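Local coordinates for uncharacterized protein (Nostoc punctiforme, PDB 2R3S) that probably transfers a methyl group, most likely from S-adenosylmethionine, to a hydroxyl group of a substrate, at residues G38-S41 / S42-A46; P135-V138 / Q139-K142; S308-N312 / A313-H317. All coordinates share one frame; numbering follows the deposited sequence. Where two conformers were deposited one is given.

Contact 1: G38-S41 / S42-A46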
# COMPACT_ATOMS: atom_id res chain seq x y z
N GLY A 38 11.40 25.50 4.47
CA GLY A 38 12.30 25.98 3.44
C GLY A 38 12.40 25.07 2.22
O GLY A 38 11.49 24.33 1.91
N ILE A 39 13.55 25.11 1.55
CA ILE A 39 13.76 24.38 0.30
C ILE A 39 15.13 23.75 0.38
O ILE A 39 16.09 24.46 0.60
CB ILE A 39 13.68 25.32 -0.97
CG1 ILE A 39 12.25 25.87 -1.13
CG2 ILE A 39 14.07 24.56 -2.21
CD1 ILE A 39 12.05 27.04 -2.19
N GLU A 40 15.21 22.43 0.27
CA GLU A 40 16.48 21.70 0.44
C GLU A 40 16.73 20.79 -0.72
O GLU A 40 15.85 20.04 -1.11
CB GLU A 40 16.43 20.81 1.68
CG GLU A 40 16.29 21.52 2.98
CD GLU A 40 17.43 22.45 3.27
OE1 GLU A 40 18.56 22.27 2.72
OE2 GLU A 40 17.19 23.38 4.05
N SER A 41 17.94 20.82 -1.24
CA SER A 41 18.36 19.85 -2.26
C SER A 41 18.52 18.47 -1.61
O SER A 41 18.63 18.36 -0.38
CB SER A 41 19.69 20.30 -2.85
OG SER A 41 20.68 20.29 -1.83
N SER A 42 18.54 17.43 -2.43
CA SER A 42 18.75 16.08 -1.92
C SER A 42 20.18 15.89 -1.35
O SER A 42 20.41 15.10 -0.45
CB SER A 42 18.48 15.06 -3.01
OG SER A 42 19.24 15.32 -4.17
N GLN A 43 21.13 16.63 -1.88
CA GLN A 43 22.49 16.63 -1.37
C GLN A 43 22.53 17.12 0.09
O GLN A 43 23.21 16.53 0.97
CB GLN A 43 23.33 17.55 -2.25
CG GLN A 43 23.55 17.01 -3.70
CD GLN A 43 22.40 17.30 -4.75
OE1 GLN A 43 21.31 17.79 -4.44
NE2 GLN A 43 22.69 16.95 -5.99
N SER A 44 21.77 18.16 0.35
CA SER A 44 21.72 18.73 1.68
C SER A 44 20.88 17.86 2.62
O SER A 44 21.23 17.71 3.79
CB SER A 44 21.24 20.20 1.61
OG SER A 44 20.51 20.58 2.75
N LEU A 45 19.80 17.26 2.13
CA LEU A 45 19.02 16.34 2.94
C LEU A 45 19.83 15.07 3.28
O LEU A 45 19.68 14.50 4.35
CB LEU A 45 17.68 16.00 2.27
CG LEU A 45 16.71 17.19 2.16
CD1 LEU A 45 15.47 16.85 1.27
CD2 LEU A 45 16.29 17.66 3.54
N ALA A 46 20.71 14.66 2.37
CA ALA A 46 21.64 13.55 2.62
C ALA A 46 22.56 13.84 3.80
O ALA A 46 22.76 12.99 4.66
CB ALA A 46 22.45 13.24 1.35

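Contact 2: P135-V138 / Q139-K142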
# COMPACT_ATOMS: atom_id res chain seq x y z
N PRO A 135 0.58 -6.17 23.68
CA PRO A 135 1.35 -4.93 23.77
C PRO A 135 1.07 -3.89 22.68
O PRO A 135 1.49 -2.74 22.81
CB PRO A 135 2.80 -5.42 23.70
CG PRO A 135 2.73 -6.68 22.93
CD PRO A 135 1.44 -7.33 23.35
N VAL A 136 0.38 -4.28 21.62
CA VAL A 136 0.02 -3.33 20.57
C VAL A 136 -0.85 -2.18 21.12
O VAL A 136 -0.87 -1.10 20.54
CB VAL A 136 -0.61 -4.04 19.33
CG1 VAL A 136 -2.11 -4.38 19.54
CG2 VAL A 136 -0.37 -3.21 18.07
N TRP A 137 -1.51 -2.40 22.26
CA TRP A 137 -2.39 -1.39 22.86
C TRP A 137 -1.64 -0.38 23.70
O TRP A 137 -2.11 0.75 23.85
CB TRP A 137 -3.58 -2.05 23.58
CG TRP A 137 -4.33 -2.92 22.60
CD1 TRP A 137 -4.53 -4.27 22.69
CD2 TRP A 137 -4.92 -2.51 21.34
NE1 TRP A 137 -5.19 -4.72 21.57
CE2 TRP A 137 -5.43 -3.67 20.73
CE3 TRP A 137 -5.06 -1.27 20.68
CZ2 TRP A 137 -6.08 -3.64 19.49
CZ3 TRP A 137 -5.70 -1.25 19.44
CH2 TRP A 137 -6.19 -2.41 18.86
N VAL A 138 -0.44 -0.74 24.15
CA VAL A 138 0.49 0.24 24.72
C VAL A 138 1.00 1.14 23.60
O VAL A 138 1.02 2.35 23.77
CB VAL A 138 1.64 -0.44 25.50
CG1 VAL A 138 2.63 0.61 26.12
CG2 VAL A 138 1.06 -1.34 26.58
N GLN A 139 1.36 0.55 22.46
CA GLN A 139 1.77 1.35 21.30
C GLN A 139 0.64 2.26 20.83
O GLN A 139 0.88 3.43 20.54
CB GLN A 139 2.29 0.49 20.14
CG GLN A 139 3.69 -0.04 20.34
CD GLN A 139 4.67 1.05 20.75
OE1 GLN A 139 4.90 2.00 20.00
NE2 GLN A 139 5.21 0.94 21.96
N PHE A 140 -0.60 1.73 20.77
CA PHE A 140 -1.72 2.58 20.39
C PHE A 140 -1.81 3.76 21.35
O PHE A 140 -1.89 4.91 20.92
CB PHE A 140 -3.04 1.83 20.38
CG PHE A 140 -4.20 2.65 19.87
CD1 PHE A 140 -4.84 3.56 20.70
CD2 PHE A 140 -4.61 2.55 18.57
CE1 PHE A 140 -5.88 4.34 20.23
CE2 PHE A 140 -5.65 3.32 18.08
CZ PHE A 140 -6.30 4.20 18.92
N ALA A 141 -1.83 3.47 22.65
CA ALA A 141 -1.99 4.50 23.67
C ALA A 141 -0.91 5.60 23.60
O ALA A 141 -1.20 6.78 23.83
CB ALA A 141 -2.05 3.88 25.08
N LYS A 142 0.32 5.21 23.33
CA LYS A 142 1.41 6.17 23.22
C LYS A 142 1.39 6.92 21.89
O LYS A 142 1.64 8.12 21.85
CB LYS A 142 2.78 5.49 23.39
CG LYS A 142 3.04 4.83 24.74
CD LYS A 142 4.51 4.37 24.85
CE LYS A 142 4.79 3.43 26.02
NZ LYS A 142 4.27 3.95 27.31

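Contact 3: S308-N312 / A313-H317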
# COMPACT_ATOMS: atom_id res chain seq x y z
N SER A 308 -29.62 -1.65 17.44
CA SER A 308 -30.15 -2.97 17.79
C SER A 308 -29.44 -3.66 18.97
O SER A 308 -30.03 -4.47 19.67
CB SER A 308 -30.09 -3.88 16.57
OG SER A 308 -30.33 -5.22 16.93
N MSE A 309 -28.15 -3.37 19.16
CA MSE A 309 -27.41 -3.95 20.27
C MSE A 309 -27.83 -3.29 21.56
O MSE A 309 -28.06 -3.95 22.57
CB MSE A 309 -25.91 -3.78 20.06
CG MSE A 309 -25.38 -4.62 18.93
SE MSE A 309 -23.45 -4.39 18.72
CE MSE A 309 -23.39 -3.97 16.78
N PHE A 310 -27.94 -1.97 21.53
CA PHE A 310 -28.41 -1.25 22.70
C PHE A 310 -29.86 -1.61 23.04
O PHE A 310 -30.18 -1.83 24.21
CB PHE A 310 -28.26 0.25 22.48
CG PHE A 310 -26.89 0.76 22.79
CD1 PHE A 310 -26.46 0.87 24.10
CD2 PHE A 310 -26.03 1.15 21.77
CE1 PHE A 310 -25.19 1.36 24.40
CE2 PHE A 310 -24.75 1.64 22.05
CZ PHE A 310 -24.33 1.74 23.39
N SER A 311 -30.72 -1.67 22.03
CA SER A 311 -32.10 -2.12 22.22
C SER A 311 -32.15 -3.48 22.89
O SER A 311 -32.83 -3.61 23.89
CB SER A 311 -32.86 -2.18 20.88
OG SER A 311 -34.11 -2.85 21.04
N ASN A 312 -31.43 -4.45 22.36
CA ASN A 312 -31.33 -5.81 22.96
C ASN A 312 -30.64 -5.94 24.32
O ASN A 312 -30.75 -6.99 24.98
CB ASN A 312 -30.56 -6.76 22.03
CG ASN A 312 -31.31 -7.09 20.74
OD1 ASN A 312 -32.50 -6.79 20.60
ND2 ASN A 312 -30.61 -7.72 19.80
N ALA A 313 -29.87 -4.92 24.70
CA ALA A 313 -29.18 -4.92 25.98
C ALA A 313 -30.02 -4.24 27.04
O ALA A 313 -29.62 -4.18 28.19
CB ALA A 313 -27.81 -4.21 25.87
N GLY A 314 -31.16 -3.68 26.63
CA GLY A 314 -32.11 -3.10 27.56
C GLY A 314 -32.17 -1.59 27.62
O GLY A 314 -32.82 -1.04 28.50
N PHE A 315 -31.51 -0.89 26.71
CA PHE A 315 -31.50 0.56 26.78
C PHE A 315 -32.76 1.06 26.12
O PHE A 315 -33.39 0.33 25.35
CB PHE A 315 -30.24 1.15 26.13
CG PHE A 315 -28.98 0.86 26.90
CD1 PHE A 315 -28.43 -0.42 26.89
CD2 PHE A 315 -28.35 1.85 27.63
CE1 PHE A 315 -27.28 -0.70 27.60
CE2 PHE A 315 -27.21 1.58 28.34
CZ PHE A 315 -26.66 0.30 28.32
N SER A 316 -33.13 2.28 26.44
CA SER A 316 -34.40 2.83 26.04
C SER A 316 -34.30 3.55 24.70
O SER A 316 -35.28 3.65 23.98
CB SER A 316 -34.92 3.79 27.11
OG SER A 316 -34.46 5.13 26.92
N HIS A 317 -33.11 4.03 24.35
CA HIS A 317 -32.96 4.95 23.22
C HIS A 317 -31.48 5.16 22.87
O HIS A 317 -30.65 5.34 23.76
CB HIS A 317 -33.61 6.31 23.56
CG HIS A 317 -33.47 7.34 22.48
ND1 HIS A 317 -33.88 7.12 21.18
CD2 HIS A 317 -32.98 8.61 22.52
CE1 HIS A 317 -33.64 8.21 20.46
NE2 HIS A 317 -33.09 9.12 21.24

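Contact 1: G38-S41 / S42-A46
S41 turns the chain from the short strand 39-40 into helix 42-49, and its carbonyl oxygen accepts the first bond of the helix, from L45 N to S41 O at 3.0 Å. S44 N also leans on S41 O, but weakly. The stronger partner of that amide is the side chain: S44 N to S41 OG is 3.2 Å at an N-H...O angle of 152°, which makes S41 the N-cap. With OG held between its own backbone N and carbonyl carbon (chi1 63°), the hydroxyl faces the first turn. The short, weakly bonded strand 39-40 is the outermost strand, within this chain, of the small antiparallel sheet in the region assigned to the O-methyltransferase dimerisation domain, of helix-turn-helix kinship, and E40 pairs through its backbone with Y76. The E40 chain bends at chi2 and brings its carboxylate to the helix, where S44 OG donates to E40 OE1 at 2.6 Å, reaching it from above the carboxylate plane. E40 CB meets L45 CD2 at 3.7 Å, the two side chains passing at a slant, while L45 also packs on M56 and C60 of helix 53-65. S42 OG is hydrogen-bonded to E53 at the start of that helix.

Contact 2: P135-V138 / Q139-K142
W137 and F140 lie three residues apart in helix 136-143, an alpha-helix in the O-methyltransferase domain, and their side chains meet obliquely, with the ring planes at 54°. F140 CB sits 3.7 Å from W137 CE3, and F140 CD2 reaches W137 CZ3 at 4.0 Å. F140 CG is anti to its amide nitrogen (chi1 -175°), which carries the ring on past the indole toward F100, which it meets edge-to-face. Within the same turn, V136 CG1 lies over one face of the indole, near the rim. Beyond the helix, W137 NE1 bonds the carbonyl oxygen of T129 and the indole meets the ring of H244, while a 1,2-ethanediol, likely a crystallisation additive, lies about 4 Å from the W137 side chain.

The backbone bonds are those of successive i to i+4 steps. F140 N to V136 O is 2.9 Å and A141 N to W137 O is 3.0 Å, whereas the bond from Q139 N to P135 O is weak. K142 N closes the series on V138 O.

On the side toward helix 198-211, V138 touches S199 and V200, and K142 touches V203. V138 and K142 run side by side in the same direction. The lysine stays extended as far as CE, and the turn about its CD-CE bond (chi4 -51°) then swings NZ aside; CE itself rests 3.6 Å from V138 CG1, and lower down the chain K142 CG lies 3.3 Å from V138 O.

Contact 3: S308-N312 / A313-H317
F310 and F315 meet edge-to-face near the C-terminal end of helix 303-312. The edge of F310 comes in over one face of F315, toward its rim, with CD1 of F310 3.7 Å from CD1 of F315. The planes stand at 89° and the ring centroids are 5.1 Å apart, a T-shaped pair. In F315, CG lies beside the backbone nitrogen and anti to the carbonyl carbon, and both phenylalanines are buried. The methyl group of A313 adds to this patch, lying at the edge of the F315 ring and in its plane. Replacing F315 by an alanine would probably open a gap beside F310, leaving the edge of that ring without the aromatic face it now meets.

Two backbone bonds, together with the positive phi of G314 (106°), make a Schellman motif. F315 N reaches back to F310 O at 3.0 Å with an N-H...O angle of 164°, and G314 N donates to S311 O at 3.2 Å from well above the carbonyl plane. G314 reverses the chain at backbone angles where a CB would collide with the carbonyl oxygen of A313. Separately, A313 N meets F310 O at 3.1 Å from the face of the carbonyl plane opposite to F315 N, so two amides grip one acceptor. A313 N also makes a weak bond to M309 O.

The outer polar groups look to helix 247-260: N312 ND2 bonds E251 and the G314 carbonyl oxygen accepts from K258 NZ. L254 of that helix packs on F310 and A313, while V267 of strand 265-271 and A333 of strand 329-334 touch both phenylalanines, seating the turn between helix 247-260 and the sheet before the chain enters strand 317-321.

All three contacts are local, but they belong to different parts of different helices: contact 1 caps the start of one, contact 2 runs along a second, and contact 3 ends a third. Contact 1 lies in the region of the dimerisation domain, contacts 2 and 3 in that of the methyltransferase domain, with contacts 1 and 3 on opposite sides of the chain's centre, about 58 Å apart between centres. Contact 2 is the most central, yet like the others only partly buried. No two share a helix or strand. Polar side chains do much of the work in contact 1, whereas aromatic pairs carry contacts 2 and 3, oblique in the former and T-shaped against the seven-stranded sheet in the latter.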